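Local atomic coordinates of Serine/threonine-protein kinase/endoribonuclease IRE1 (Saccharomyces cerevisiae, PDB entry 2BE1), a protein that senses unfolded proteins in the lumen of the endoplasmic reticulum and, once activated, splices HAC1 precursor mRNA to switch on the unfolded protein response. Residues A[52-56]-A[322-328]; A[278-282]-A[292-296]. All blocks are in the same frame, centred on the assembly; numbering follows the deposited sequence.

Interaction 1: residues A[52-56]-A[322-328]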
ATOM      1  N   ARG A  52       5.323 -24.948 -14.121  1.00 66.99           N
ATOM      2  CA  ARG A  52       6.033 -25.901 -13.249  1.00 67.12           C
ATOM      3  C   ARG A  52       6.548 -27.148 -13.923  1.00 66.81           C
ATOM      4  O   ARG A  52       7.388 -27.874 -13.345  1.00 66.57           O
ATOM      5  CB  ARG A  52       5.093 -26.333 -12.127  1.00 67.54           C
ATOM      6  CG  ARG A  52       4.559 -25.127 -11.334  1.00 68.92           C
ATOM      7  CD  ARG A  52       3.084 -25.250 -10.977  1.00 70.75           C
ATOM      8  NE  ARG A  52       2.792 -26.525 -10.314  1.00 71.19           N
ATOM      9  CZ  ARG A  52       1.643 -26.797  -9.708  1.00 72.27           C
ATOM     10  NH1 ARG A  52       0.689 -25.872  -9.681  1.00 71.61           N
ATOM     11  NH2 ARG A  52       1.450 -27.991  -9.125  1.00 74.79           N
ATOM     12  N   LEU A  53       6.017 -27.391 -15.128  1.00 66.94           N
ATOM     13  CA  LEU A  53       6.234 -28.657 -15.883  1.00 66.79           C
ATOM     14  C   LEU A  53       7.343 -28.501 -16.949  1.00 67.45           C
ATOM     15  O   LEU A  53       8.165 -29.416 -17.133  1.00 67.50           O
ATOM     16  CB  LEU A  53       4.912 -29.294 -16.433  1.00 65.57           C
ATOM     17  CG  LEU A  53       3.709 -29.493 -15.472  1.00 63.23           C
ATOM     18  CD1 LEU A  53       2.613 -30.368 -16.076  1.00 60.33           C
ATOM     19  CD2 LEU A  53       4.074 -29.965 -14.039  1.00 60.34           C
ATOM     20  N   GLU A  54       7.394 -27.343 -17.609  1.00 68.18           N
ATOM     21  CA  GLU A  54       8.529 -27.039 -18.476  1.00 69.43           C
ATOM     22  C   GLU A  54       9.771 -26.782 -17.575  1.00 68.50           C
ATOM     23  O   GLU A  54      10.695 -27.614 -17.545  1.00 68.76           O
ATOM     24  CB  GLU A  54       8.209 -25.900 -19.458  1.00 69.12           C
ATOM     25  CG  GLU A  54       7.696 -24.631 -18.768  1.00 72.20           C
ATOM     26  CD  GLU A  54       7.417 -23.476 -19.728  1.00 72.87           C
ATOM     27  OE1 GLU A  54       6.304 -23.426 -20.302  1.00 77.65           O
ATOM     28  OE2 GLU A  54       8.294 -22.591 -19.889  1.00 76.84           O
ATOM     29  N   THR A  55       9.781 -25.676 -16.814  1.00 67.93           N
ATOM     30  CA  THR A  55      10.822 -25.437 -15.776  1.00 66.87           C
ATOM     31  C   THR A  55      10.479 -26.157 -14.475  1.00 66.06           C
ATOM     32  O   THR A  55       9.331 -26.059 -14.020  1.00 66.78           O
ATOM     33  CB  THR A  55      11.012 -23.941 -15.401  1.00 67.16           C
ATOM     34  OG1 THR A  55      11.515 -23.895 -14.059  1.00 67.58           O
ATOM     35  CG2 THR A  55       9.689 -23.085 -15.486  1.00 66.16           C
ATOM     36  N   TYR A  56      11.433 -26.847 -13.842  1.00 64.39           N
ATOM     37  CA  TYR A  56      11.038 -27.675 -12.652  1.00 62.79           C
ATOM     38  C   TYR A  56      10.982 -26.891 -11.333  1.00 60.71           C
ATOM     39  O   TYR A  56      11.530 -27.330 -10.306  1.00 60.01           O
ATOM     40  CB  TYR A  56      11.906 -28.913 -12.507  1.00 63.44           C
ATOM     41  CG  TYR A  56      11.972 -29.690 -13.782  1.00 64.94           C
ATOM     42  CD1 TYR A  56      10.803 -30.017 -14.472  1.00 65.75           C
ATOM     43  CD2 TYR A  56      13.211 -30.091 -14.327  1.00 66.28           C
ATOM     44  CE1 TYR A  56      10.855 -30.754 -15.677  1.00 66.51           C
ATOM     45  CE2 TYR A  56      13.283 -30.836 -15.524  1.00 66.54           C
ATOM     46  CZ  TYR A  56      12.098 -31.170 -16.194  1.00 65.95           C
ATOM     47  OH  TYR A  56      12.135 -31.905 -17.377  1.00 64.94           O
ATOM     48  N   PHE A 322       8.785 -34.498 -12.667  1.00 35.45           N
ATOM     49  CA  PHE A 322       8.368 -33.111 -12.675  1.00 36.67           C
ATOM     50  C   PHE A 322       7.714 -32.763 -13.984  1.00 37.39           C
ATOM     51  O   PHE A 322       7.193 -31.658 -14.154  1.00 37.41           O
ATOM     52  CB  PHE A 322       9.591 -32.233 -12.410  1.00 37.10           C
ATOM     53  CG  PHE A 322      10.250 -32.539 -11.089  1.00 39.00           C
ATOM     54  CD1 PHE A 322      11.095 -33.674 -10.951  1.00 40.45           C
ATOM     55  CD2 PHE A 322       9.955 -31.767  -9.936  1.00 40.02           C
ATOM     56  CE1 PHE A 322      11.675 -34.020  -9.687  1.00 40.47           C
ATOM     57  CE2 PHE A 322      10.534 -32.093  -8.677  1.00 39.88           C
ATOM     58  CZ  PHE A 322      11.405 -33.220  -8.561  1.00 39.39           C
ATOM     59  N   GLU A 323       7.759 -33.727 -14.902  1.00 38.37           N
ATOM     60  CA  GLU A 323       7.028 -33.705 -16.140  1.00 39.24           C
ATOM     61  C   GLU A 323       5.536 -33.891 -15.904  1.00 39.10           C
ATOM     62  O   GLU A 323       4.727 -33.490 -16.729  1.00 39.23           O
ATOM     63  CB  GLU A 323       7.464 -34.898 -16.949  1.00 40.27           C
ATOM     64  CG  GLU A 323       7.940 -34.594 -18.318  1.00 44.27           C
ATOM     65  CD  GLU A 323       9.382 -34.195 -18.270  1.00 48.73           C
ATOM     66  OE1 GLU A 323       9.817 -33.340 -19.093  1.00 50.83           O
ATOM     67  OE2 GLU A 323      10.065 -34.722 -17.355  1.00 50.32           O
ATOM     68  N   ASP A 324       5.166 -34.552 -14.807  1.00 38.84           N
ATOM     69  CA  ASP A 324       3.783 -34.843 -14.531  1.00 38.50           C
ATOM     70  C   ASP A 324       3.285 -34.005 -13.335  1.00 37.66           C
ATOM     71  O   ASP A 324       3.944 -33.892 -12.310  1.00 37.00           O
ATOM     72  CB  ASP A 324       3.658 -36.344 -14.313  1.00 39.02           C
ATOM     73  CG  ASP A 324       2.257 -36.775 -13.938  1.00 41.70           C
ATOM     74  OD1 ASP A 324       1.873 -37.856 -14.387  1.00 43.28           O
ATOM     75  OD2 ASP A 324       1.534 -36.070 -13.188  1.00 45.50           O
ATOM     76  N   GLU A 325       2.119 -33.400 -13.497  1.00 37.03           N
ATOM     77  CA  GLU A 325       1.541 -32.577 -12.464  1.00 36.39           C
ATOM     78  C   GLU A 325       1.376 -33.388 -11.204  1.00 33.80           C
ATOM     79  O   GLU A 325       1.851 -33.018 -10.149  1.00 33.44           O
ATOM     80  CB  GLU A 325       0.178 -32.029 -12.932  1.00 37.71           C
ATOM     81  CG  GLU A 325      -0.668 -31.395 -11.795  1.00 44.98           C
ATOM     82  CD  GLU A 325       0.059 -30.179 -11.024  1.00 53.02           C
ATOM     83  OE1 GLU A 325      -0.222 -29.955  -9.754  1.00 53.58           O
ATOM     84  OE2 GLU A 325       0.892 -29.464 -11.717  1.00 54.00           O
ATOM     85  N   THR A 326       0.684 -34.497 -11.340  1.00 31.39           N
ATOM     86  CA  THR A 326       0.336 -35.341 -10.211  1.00 29.29           C
ATOM     87  C   THR A 326       1.550 -35.989  -9.521  1.00 27.72           C
ATOM     88  O   THR A 326       1.640 -36.025  -8.268  1.00 27.27           O
ATOM     89  CB  THR A 326      -0.662 -36.353 -10.686  1.00 29.27           C
ATOM     90  OG1 THR A 326      -1.740 -35.614 -11.250  1.00 29.49           O
ATOM     91  CG2 THR A 326      -1.171 -37.224  -9.558  1.00 28.46           C
ATOM     92  N   LEU A 327       2.492 -36.465 -10.334  1.00 25.48           N
ATOM     93  CA  LEU A 327       3.755 -36.944  -9.806  1.00 23.43           C
ATOM     94  C   LEU A 327       4.478 -35.871  -9.032  1.00 23.48           C
ATOM     95  O   LEU A 327       4.879 -36.105  -7.906  1.00 24.31           O
ATOM     96  CB  LEU A 327       4.623 -37.489 -10.897  1.00 21.98           C
ATOM     97  CG  LEU A 327       4.012 -38.779 -11.421  1.00 19.96           C
ATOM     98  CD1 LEU A 327       5.074 -39.544 -12.203  1.00 19.45           C
ATOM     99  CD2 LEU A 327       3.475 -39.701 -10.323  1.00 19.89           C
ATOM    100  N   PHE A 328       4.587 -34.682  -9.603  1.00 23.21           N
ATOM    101  CA  PHE A 328       5.238 -33.537  -8.966  1.00 23.28           C
ATOM    102  C   PHE A 328       4.632 -33.219  -7.609  1.00 23.29           C
ATOM    103  O   PHE A 328       5.319 -33.091  -6.591  1.00 22.14           O
ATOM    104  CB  PHE A 328       5.021 -32.367  -9.892  1.00 23.68           C
ATOM    105  CG  PHE A 328       5.888 -31.172  -9.630  1.00 24.54           C
ATOM    106  CD1 PHE A 328       5.942 -30.570  -8.374  1.00 24.41           C
ATOM    107  CD2 PHE A 328       6.570 -30.568 -10.705  1.00 25.04           C
ATOM    108  CE1 PHE A 328       6.738 -29.444  -8.150  1.00 24.36           C
ATOM    109  CE2 PHE A 328       7.347 -29.416 -10.494  1.00 25.80           C
ATOM    110  CZ  PHE A 328       7.436 -28.865  -9.193  1.00 24.69           C
TER
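Two polar contacts tie the ends of this interface together. Arg52 NH2 makes a salt bridge with Glu325 OE1 at 2.7 Å, while Tyr56 OH gives a weak hydrogen bond to Glu323 OE1 at 3.2 Å. Arg52 NH1 also reaches Leu288 O weakly, so Arg52 links the first turn of helix 325-332 with, weakly, the turn of the hairpin 280-284/290-294. Glu325 opens the helix; Glu323 lies in the loop just ahead of its N-cap, Asp324. Here the lumenal domain packs its loop between strands 45-46 and 57-61 on a capped helix start: Asp324 OD2 satisfies N-H groups of the first turn, accepting from Leu327 N at 3.0 Å and, weakly, from Thr326 N. Apolar packing fills the space between the polar ends, with Leu53 CD2 4.2 Å from Phe328 CD2 and Tyr56 CD1 3.3 Å from Phe322 CB, the two rings oblique at 50°. Backbone oxygens join in: Leu53 CA makes a CA-H...O contact of 3.6 Å with Phe322 O, and Arg52 O lies 3.2 Å from Phe328 CE2.

Interaction 2: residues A[278-282]-A[292-296]; sequences NKVYL and ALSSQ
This is the open end of the beta hairpin of strands 280-284 and 290-294; the axes of 280-282 and 292-294 approach to 4.6 Å, antiparallel at 162°. Val280, Leu282, Ala292 and Ser294 point to one face of the sheet, Tyr281 and Leu293 to the other. Ala292, extended (-112/153), faces Leu282 in a non-hydrogen-bonded pair, CA-CA 4.7 Å; its CB lies 3.6 Å from Val280 CG2 and 3.8 Å from Leu282 CD2. Leu293 forms the hydrogen-bonded pair with Tyr281: Leu293 N to Tyr281 O is 2.9 Å and Tyr281 N to Leu293 O 3.0 Å, the latter nearly straight. Leu293, chi1 m and chi2 t, brings CD1 to 4.0 Å from CD2 of Tyr281, whose chi1 is t. Ser294 lies across from Val280, its OG hydrogen-bonded with Glu62 OE1. At Ser295 the backbone turns (-76/-14), leaving a weak hydrogen bond from Ser295 N to Lys279 O at 3.3 Å. Strand 334-336 flanks 280-284 on its other edge, Tyr70 of strand 68-73 touches Val280, Ala292 and Ser294, and Leu301 of helix 299-303 covers Tyr281 and Leu293.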
ATOM      1  N   ASN A 278      14.465 -25.842  11.299  1.00 56.92           N
ATOM      2  CA  ASN A 278      14.513 -25.167   9.984  1.00 56.46           C
ATOM      3  C   ASN A 278      13.844 -25.982   8.859  1.00 53.55           C
ATOM      4  O   ASN A 278      14.166 -25.830   7.682  1.00 53.46           O
ATOM      5  CB  ASN A 278      15.967 -24.824   9.583  1.00 58.43           C
ATOM      6  CG  ASN A 278      16.953 -26.058   9.734  1.00 63.63           C
ATOM      7  OD1 ASN A 278      17.862 -26.040  10.570  1.00 68.70           O
ATOM      8  ND2 ASN A 278      16.757 -27.104   8.922  1.00 66.76           N
ATOM      9  N   LYS A 279      12.938 -26.876   9.233  1.00 49.65           N
ATOM     10  CA  LYS A 279      12.137 -27.582   8.244  1.00 45.32           C
ATOM     11  C   LYS A 279      10.784 -26.942   7.952  1.00 41.86           C
ATOM     12  O   LYS A 279      10.036 -26.611   8.869  1.00 41.95           O
ATOM     13  CB  LYS A 279      11.909 -29.014   8.677  1.00 45.72           C
ATOM     14  CG  LYS A 279      11.848 -29.222  10.138  1.00 46.02           C
ATOM     15  CD  LYS A 279      12.234 -30.679  10.405  1.00 47.96           C
ATOM     16  CE  LYS A 279      11.920 -31.123  11.849  1.00 50.51           C
ATOM     17  NZ  LYS A 279      12.038 -32.583  12.114  1.00 49.08           N
ATOM     18  N   VAL A 280      10.450 -26.785   6.677  1.00 36.95           N
ATOM     19  CA  VAL A 280       9.118 -26.330   6.333  1.00 31.82           C
ATOM     20  C   VAL A 280       8.272 -27.410   5.652  1.00 29.50           C
ATOM     21  O   VAL A 280       8.795 -28.313   5.001  1.00 28.73           O
ATOM     22  CB  VAL A 280       9.169 -25.029   5.548  1.00 31.36           C
ATOM     23  CG1 VAL A 280      10.550 -24.782   5.029  1.00 28.82           C
ATOM     24  CG2 VAL A 280       8.111 -25.015   4.472  1.00 29.80           C
ATOM     25  N   TYR A 281       6.961 -27.300   5.840  1.00 26.47           N
ATOM     26  CA  TYR A 281       5.972 -28.180   5.268  1.00 23.97           C
ATOM     27  C   TYR A 281       5.301 -27.529   4.069  1.00 23.44           C
ATOM     28  O   TYR A 281       4.915 -26.380   4.171  1.00 24.26           O
ATOM     29  CB  TYR A 281       4.937 -28.349   6.315  1.00 23.38           C
ATOM     30  CG  TYR A 281       3.684 -28.918   5.794  1.00 22.92           C
ATOM     31  CD1 TYR A 281       3.538 -30.316   5.644  1.00 22.61           C
ATOM     32  CD2 TYR A 281       2.616 -28.098   5.458  1.00 21.68           C
ATOM     33  CE1 TYR A 281       2.354 -30.872   5.153  1.00 22.23           C
ATOM     34  CE2 TYR A 281       1.428 -28.658   4.967  1.00 21.58           C
ATOM     35  CZ  TYR A 281       1.322 -30.033   4.816  1.00 21.97           C
ATOM     36  OH  TYR A 281       0.196 -30.559   4.314  1.00 22.30           O
ATOM     37  N   LEU A 282       5.191 -28.241   2.937  1.00 22.61           N
ATOM     38  CA  LEU A 282       4.579 -27.729   1.672  1.00 21.56           C
ATOM     39  C   LEU A 282       3.301 -28.460   1.397  1.00 22.10           C
ATOM     40  O   LEU A 282       3.127 -29.644   1.778  1.00 22.30           O
ATOM     41  CB  LEU A 282       5.423 -28.016   0.462  1.00 20.64           C
ATOM     42  CG  LEU A 282       6.836 -27.472   0.497  1.00 21.36           C
ATOM     43  CD1 LEU A 282       7.623 -27.795  -0.804  1.00 18.31           C
ATOM     44  CD2 LEU A 282       6.735 -25.913   0.788  1.00 20.79           C
ATOM     45  N   ALA A 292       3.729 -22.679   1.891  1.00 21.09           N
ATOM     46  CA  ALA A 292       4.651 -23.213   2.914  1.00 22.26           C
ATOM     47  C   ALA A 292       4.184 -22.889   4.331  1.00 22.62           C
ATOM     48  O   ALA A 292       3.505 -21.881   4.550  1.00 23.98           O
ATOM     49  CB  ALA A 292       6.004 -22.667   2.717  1.00 22.06           C
ATOM     50  N   LEU A 293       4.562 -23.733   5.283  1.00 21.64           N
ATOM     51  CA  LEU A 293       4.346 -23.460   6.685  1.00 20.50           C
ATOM     52  C   LEU A 293       5.668 -23.784   7.371  1.00 21.78           C
ATOM     53  O   LEU A 293       6.066 -24.951   7.497  1.00 21.89           O
ATOM     54  CB  LEU A 293       3.162 -24.278   7.230  1.00 18.78           C
ATOM     55  CG  LEU A 293       1.865 -24.199   6.407  1.00 15.02           C
ATOM     56  CD1 LEU A 293       0.845 -24.955   7.070  1.00 10.14           C
ATOM     57  CD2 LEU A 293       1.334 -22.836   6.339  1.00 11.23           C
ATOM     58  N   SER A 294       6.378 -22.731   7.761  1.00 23.22           N
ATOM     59  CA  SER A 294       7.668 -22.853   8.461  1.00 24.68           C
ATOM     60  C   SER A 294       7.433 -23.450   9.803  1.00 26.44           C
ATOM     61  O   SER A 294       6.335 -23.291  10.391  1.00 27.35           O
ATOM     62  CB  SER A 294       8.239 -21.477   8.731  1.00 24.93           C
ATOM     63  OG  SER A 294       7.395 -20.680   9.568  1.00 23.80           O
ATOM     64  N   SER A 295       8.430 -24.092  10.365  1.00 27.62           N
ATOM     65  CA  SER A 295       8.166 -24.537  11.725  1.00 29.70           C
ATOM     66  C   SER A 295       8.254 -23.366  12.751  1.00 30.85           C
ATOM     67  O   SER A 295       7.788 -23.532  13.908  1.00 31.46           O
ATOM     68  CB  SER A 295       9.080 -25.663  12.111  1.00 29.42           C
ATOM     69  OG  SER A 295      10.409 -25.235  11.871  1.00 32.38           O
ATOM     70  N   GLN A 296       8.823 -22.208  12.353  1.00 31.27           N
ATOM     71  CA  GLN A 296       8.768 -21.021  13.217  1.00 32.54           C
ATOM     72  C   GLN A 296       7.310 -20.766  13.512  1.00 32.49           C
ATOM     73  O   GLN A 296       6.865 -20.754  14.654  1.00 33.22           O
ATOM     74  CB  GLN A 296       9.308 -19.803  12.515  1.00 33.79           C
ATOM     75  CG  GLN A 296      10.787 -19.859  12.198  1.00 39.65           C
ATOM     76  CD  GLN A 296      11.171 -21.207  11.541  1.00 46.46           C
ATOM     77  OE1 GLN A 296      11.306 -22.239  12.224  1.00 50.41           O
ATOM     78  NE2 GLN A 296      11.349 -21.199  10.219  1.00 47.95           N
TER

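How the interactions relate
Both interactions involve the C-terminal part of the lumenal-domain chain, and both are partly buried, but not equally: five of nine touching residues are buried in interaction 2, against two of eight in the more peripheral interaction 1. Their centres are 22 Å apart and their nearest atoms about 8 Å, so they do not touch. The pairing of 278-282 with 292-296 is local in sequence, held mainly by backbone hydrogen bonds with apolar side chains, including Tyr281, packed on both faces. Interaction 1 is long-range, bringing a loop to the start of a helix 266 residues later, and relies on side-chain charge and aromatic packing. Strand 280-284 connects them: its Gln284 touches Arg52 and Glu325 of interaction 1.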